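Local atomic coordinates of flavin reductase domain protein (Arthrobacter sp., PDB entry 2QCK), a protein that probably binds FMN and probably catalyses the reduction of flavin at the expense of a nicotinamide nucleotide. Residues V29-G33 / T34-F38; S62-P65 / A66-T70. All coordinates share one frame; numbering follows the deposited sequence.

Followed from the N terminus, the chain runs along strand 22-31, reverses at once and returns as strand 34-40; contact 1 closes this tight hairpin. Strands 44-48 and 51-58 come next, and the chain then enters helix 64-69, which, with the residues at either end of it, makes contact 2. The two contacts therefore lie in series, neither nesting nor crossing, and each is strictly local. Space unites them where sequence does not: the centres of contact 1 and contact 2 are about 8 Å apart. The helix lies against the hairpin. V29 CG1 meets A66 CB at 3.3 Å, while V29 also packs on T70 and F38 on S63, tying the helix to the sheet.

Contact 1 of 2, residues V29-G33 / T34-F38; sequences VNYNG and TPYGF
Y36 and V29 face each other as an antiparallel hydrogen-bonded pair, and both of their backbone bonds are short and nearly straight. Y36 N gives to V29 O at 2.7 Å, while V29 N returns a bond to Y36 O. On the same face of the hairpin, V29 CG1 rests 3.7 Å from Y36 CB. The Y36 side chain leaves with CG beside its backbone N (chi1 -73°), a torsion that carries the ring toward the turn, where CE1 meets Y31 CB at 3.7 Å. Y36 CE1 also lies at the edge of the Y31 ring, near its plane, so the two tyrosines meet without stacking face to face.

T34 pairs with Y31 at the end of the ladder. Y31 N donates to T34 O at 2.9 Å, and T34 N donates back to Y31 O at 3.1 Å. Between them N32 and G33 form the corners of a type I' turn, a standard solution for a two-residue hairpin. G33 has a phi of 106°, at which a side chain would jam against N32 O; its N-H makes a weak bond to N30 OD1. N30 ND2 is held by E107 O.

The V29, Y31 and Y36 face lies under helix 64-69, chiefly at A66. N30 and P35, on the other face, pack against strands 101-103 and 109-111, so the hairpin is sandwiched between the helix and that small two-stranded sheet.

Contact 2 of 2, residues S62-P65 / A66-T70; sequences SSWP and AIANT. With PO4 (phosphate ion), chain B.
A68 N donates to W64 O at 2.7 Å and 176°, the shortest backbone bond in this turn of helix. The same four-residue spacing brings the side chains together: A68 CB sits over one face of the W64 indole, 4.2 Å from the centroid of the five-membered ring, in a CH-pi contact. CG of W64 is anti to the backbone N (chi1 169°), a torsion that sends the indole forward along the helix to lie against this methyl. The indole NE1 makes a weak, bent bond of 2.8 Å to O3 of a phosphate ion, probably from the crystallisation liquor. An alanine here would remove the indole and would probably leave the A68 methyl without its aromatic partner and phosphate O3 without its N-H donor.

One residue earlier, I67 N bonds S63 O at 3.1 Å. A66 O accepts T70 OG1 at 2.7 Å. Against the sheet, I67 meets F38, M57 and I122, and W64 reaches R125 and S127. The S63-I67 and W64-A68 bonds are the i to i+4 pattern of a short alpha-helix, which here links strands 51-58 and 72-77 and packs on the antiparallel sheet of a flavin reductase-like domain.

Contact 1 of 2, residues V29-G33 / T34-F38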
loop_
_atom_site.group_PDB
_atom_site.type_symbol
_atom_site.label_atom_id
_atom_site.label_comp_id
_atom_site.label_asym_id
_atom_site.label_seq_id
_atom_site.Cartn_x
_atom_site.Cartn_y
_atom_site.Cartn_z
ATOM N N VAL A 29 0.442 19.168 -0.858
ATOM C CA VAL A 29 1.683 19.831 -1.169
ATOM C C VAL A 29 1.343 21.262 -1.494
ATOM O O VAL A 29 0.262 21.547 -2.013
ATOM C CB VAL A 29 2.416 19.160 -2.313
ATOM C CG1 VAL A 29 1.545 19.052 -3.549
ATOM C CG2 VAL A 29 3.745 19.874 -2.601
ATOM N N ASN A 30 2.240 22.148 -1.118
ATOM C CA ASN A 30 2.131 23.593 -1.420
ATOM C C ASN A 30 3.141 23.961 -2.508
ATOM O O ASN A 30 4.362 24.114 -2.257
ATOM C CB ASN A 30 2.396 24.356 -0.122
ATOM C CG ASN A 30 2.131 25.843 -0.245
ATOM O OD1 ASN A 30 1.999 26.396 -1.342
ATOM N ND2 ASN A 30 2.051 26.499 0.898
ATOM N N TYR A 31 2.627 24.102 -3.719
ATOM C CA TYR A 31 3.439 24.391 -4.871
ATOM C C TYR A 31 3.508 25.897 -5.071
ATOM O O TYR A 31 2.616 26.506 -5.655
ATOM C CB TYR A 31 2.832 23.733 -6.093
ATOM C CG TYR A 31 3.669 23.757 -7.339
ATOM C CD1 TYR A 31 5.060 23.886 -7.296
ATOM C CD2 TYR A 31 3.060 23.602 -8.570
ATOM C CE1 TYR A 31 5.800 23.903 -8.463
ATOM C CE2 TYR A 31 3.778 23.591 -9.724
ATOM C CZ TYR A 31 5.145 23.740 -9.686
ATOM O OH TYR A 31 5.831 23.731 -10.887
ATOM N N ASN A 32 4.572 26.479 -4.550
ATOM C CA ASN A 32 4.840 27.880 -4.720
ATOM C C ASN A 32 3.636 28.714 -4.430
ATOM O O ASN A 32 3.290 29.601 -5.197
ATOM C CB ASN A 32 5.394 28.137 -6.130
ATOM C CG ASN A 32 6.906 28.178 -6.137
ATOM O OD1 ASN A 32 7.558 27.250 -6.637
ATOM N ND2 ASN A 32 7.481 29.225 -5.519
ATOM N N GLY A 33 2.980 28.406 -3.315
ATOM C CA GLY A 33 1.876 29.209 -2.837
ATOM C C GLY A 33 0.482 28.650 -3.011
ATOM O O GLY A 33 -0.431 29.122 -2.356
ATOM N N THR A 34 0.294 27.684 -3.903
ATOM C CA THR A 34 -1.041 27.154 -4.166
ATOM C C THR A 34 -1.078 25.750 -3.592
ATOM O O THR A 34 -0.177 25.006 -3.859
ATOM C CB THR A 34 -1.314 27.116 -5.673
ATOM O OG1 THR A 34 -1.371 28.450 -6.187
ATOM C CG2 THR A 34 -2.626 26.475 -5.952
ATOM N N PRO A 35 -2.089 25.414 -2.770
ATOM C CA PRO A 35 -2.196 24.070 -2.227
ATOM C C PRO A 35 -2.702 23.067 -3.236
ATOM O O PRO A 35 -3.617 23.347 -4.000
ATOM C CB PRO A 35 -3.207 24.211 -1.094
ATOM C CG PRO A 35 -4.080 25.347 -1.494
ATOM C CD PRO A 35 -3.167 26.290 -2.268
ATOM N N TYR A 36 -2.082 21.905 -3.234
ATOM C CA TYR A 36 -2.516 20.777 -4.028
ATOM C C TYR A 36 -2.630 19.603 -3.093
ATOM O O TYR A 36 -1.942 19.559 -2.081
ATOM C CB TYR A 36 -1.481 20.437 -5.073
ATOM C CG TYR A 36 -1.420 21.400 -6.205
ATOM C CD1 TYR A 36 -0.765 22.593 -6.070
ATOM C CD2 TYR A 36 -2.011 21.107 -7.405
ATOM C CE1 TYR A 36 -0.694 23.489 -7.097
ATOM C CE2 TYR A 36 -1.945 21.978 -8.441
ATOM C CZ TYR A 36 -1.296 23.174 -8.282
ATOM O OH TYR A 36 -1.241 24.058 -9.337
ATOM N N GLY A 37 -3.461 18.622 -3.443
ATOM C CA GLY A 37 -3.545 17.407 -2.629
ATOM C C GLY A 37 -4.393 16.372 -3.305
ATOM O O GLY A 37 -5.151 16.685 -4.201
ATOM N N PHE A 38 -4.274 15.123 -2.883
ATOM C CA PHE A 38 -5.003 14.088 -3.572
ATOM C C PHE A 38 -5.153 12.853 -2.681
ATOM O O PHE A 38 -4.310 12.576 -1.844
ATOM C CB PHE A 38 -4.291 13.775 -4.901
ATOM C CG PHE A 38 -2.840 13.451 -4.742
ATOM C CD1 PHE A 38 -1.871 14.472 -4.654
ATOM C CD2 PHE A 38 -2.429 12.144 -4.612
ATOM C CE1 PHE A 38 -0.523 14.185 -4.476
ATOM C CE2 PHE A 38 -1.088 11.848 -4.415
ATOM C CZ PHE A 38 -0.132 12.893 -4.377
#

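Contact 2 of 2, residues S62-P65 / A66-T70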
loop_
_atom_site.group_PDB
_atom_site.type_symbol
_atom_site.label_atom_id
_atom_site.label_comp_id
_atom_site.label_asym_id
_atom_site.label_seq_id
_atom_site.Cartn_x
_atom_site.Cartn_y
_atom_site.Cartn_z
ATOM N N SER A 62 -3.132 15.992 -11.657
ATOM C CA SER A 62 -3.087 17.461 -11.564
ATOM C C SER A 62 -2.080 17.899 -10.493
ATOM O O SER A 62 -1.659 19.039 -10.441
ATOM C CB SER A 62 -4.498 17.996 -11.237
ATOM O OG SER A 62 -4.958 17.456 -10.014
ATOM N N SER A 63 -1.685 16.990 -9.628
ATOM C CA SER A 63 -0.735 17.320 -8.590
ATOM C C SER A 63 0.698 16.879 -8.913
ATOM O O SER A 63 1.584 17.033 -8.063
ATOM C CB SER A 63 -1.156 16.635 -7.291
ATOM O OG SER A 63 -2.448 17.060 -6.908
ATOM N N TRP A 64 0.956 16.313 -10.087
ATOM C CA TRP A 64 2.324 15.805 -10.366
ATOM C C TRP A 64 3.386 16.942 -10.392
ATOM O O TRP A 64 4.452 16.818 -9.771
ATOM C CB TRP A 64 2.363 14.950 -11.648
ATOM C CG TRP A 64 3.761 14.675 -12.069
ATOM C CD1 TRP A 64 4.436 15.234 -13.121
ATOM C CD2 TRP A 64 4.709 13.874 -11.360
ATOM N NE1 TRP A 64 5.739 14.775 -13.146
ATOM C CE2 TRP A 64 5.937 13.941 -12.075
ATOM C CE3 TRP A 64 4.632 13.064 -10.227
ATOM C CZ2 TRP A 64 7.058 13.259 -11.680
ATOM C CZ3 TRP A 64 5.771 12.401 -9.828
ATOM C CH2 TRP A 64 6.965 12.500 -10.555
ATOM N N PRO A 65 3.101 18.049 -11.079
ATOM C CA PRO A 65 4.061 19.103 -11.094
ATOM C C PRO A 65 4.376 19.621 -9.705
ATOM O O PRO A 65 5.517 19.968 -9.463
ATOM C CB PRO A 65 3.394 20.174 -11.963
ATOM C CG PRO A 65 2.535 19.390 -12.871
ATOM C CD PRO A 65 1.952 18.375 -11.937
ATOM N N ALA A 66 3.389 19.670 -8.807
ATOM C CA ALA A 66 3.622 20.116 -7.413
ATOM C C ALA A 66 4.595 19.160 -6.745
ATOM O O ALA A 66 5.587 19.578 -6.126
ATOM C CB ALA A 66 2.320 20.171 -6.607
ATOM N N ILE A 67 4.354 17.872 -6.948
ATOM C CA ILE A 67 5.208 16.826 -6.366
ATOM C C ILE A 67 6.624 16.766 -6.975
ATOM O O ILE A 67 7.629 16.547 -6.259
ATOM C CB ILE A 67 4.479 15.444 -6.465
ATOM C CG1 ILE A 67 3.192 15.448 -5.615
ATOM C CG2 ILE A 67 5.363 14.310 -5.967
ATOM C CD1 ILE A 67 3.397 15.370 -4.103
ATOM N N ALA A 68 6.710 16.868 -8.294
ATOM C CA ALA A 68 7.958 16.956 -9.018
ATOM C C ALA A 68 8.867 18.122 -8.580
ATOM O O ALA A 68 10.092 17.993 -8.572
ATOM C CB ALA A 68 7.678 17.066 -10.522
ATOM N N ASN A 69 8.258 19.250 -8.229
ATOM C CA ASN A 69 8.967 20.475 -7.969
ATOM C C ASN A 69 8.902 20.990 -6.549
ATOM O O ASN A 69 9.387 22.066 -6.282
ATOM C CB ASN A 69 8.455 21.534 -8.916
ATOM C CG ASN A 69 8.696 21.161 -10.346
ATOM O OD1 ASN A 69 7.767 21.047 -11.155
ATOM N ND2 ASN A 69 9.937 20.903 -10.655
ATOM N N THR A 70 8.419 20.180 -5.616
ATOM C CA THR A 70 8.371 20.574 -4.222
ATOM C C THR A 70 8.997 19.537 -3.349
ATOM O O THR A 70 9.020 18.349 -3.703
ATOM C CB THR A 70 6.918 20.855 -3.810
ATOM O OG1 THR A 70 6.367 21.791 -4.749
ATOM C CG2 THR A 70 6.844 21.504 -2.410
HETATM P P PO4 B . 8.889 16.225 -14.507
HETATM O O1 PO4 B . 9.936 16.724 -13.539
HETATM O O2 PO4 B . 8.955 14.713 -14.624
HETATM O O3 PO4 B . 7.584 16.701 -13.932
HETATM O O4 PO4 B . 9.044 16.825 -15.891
#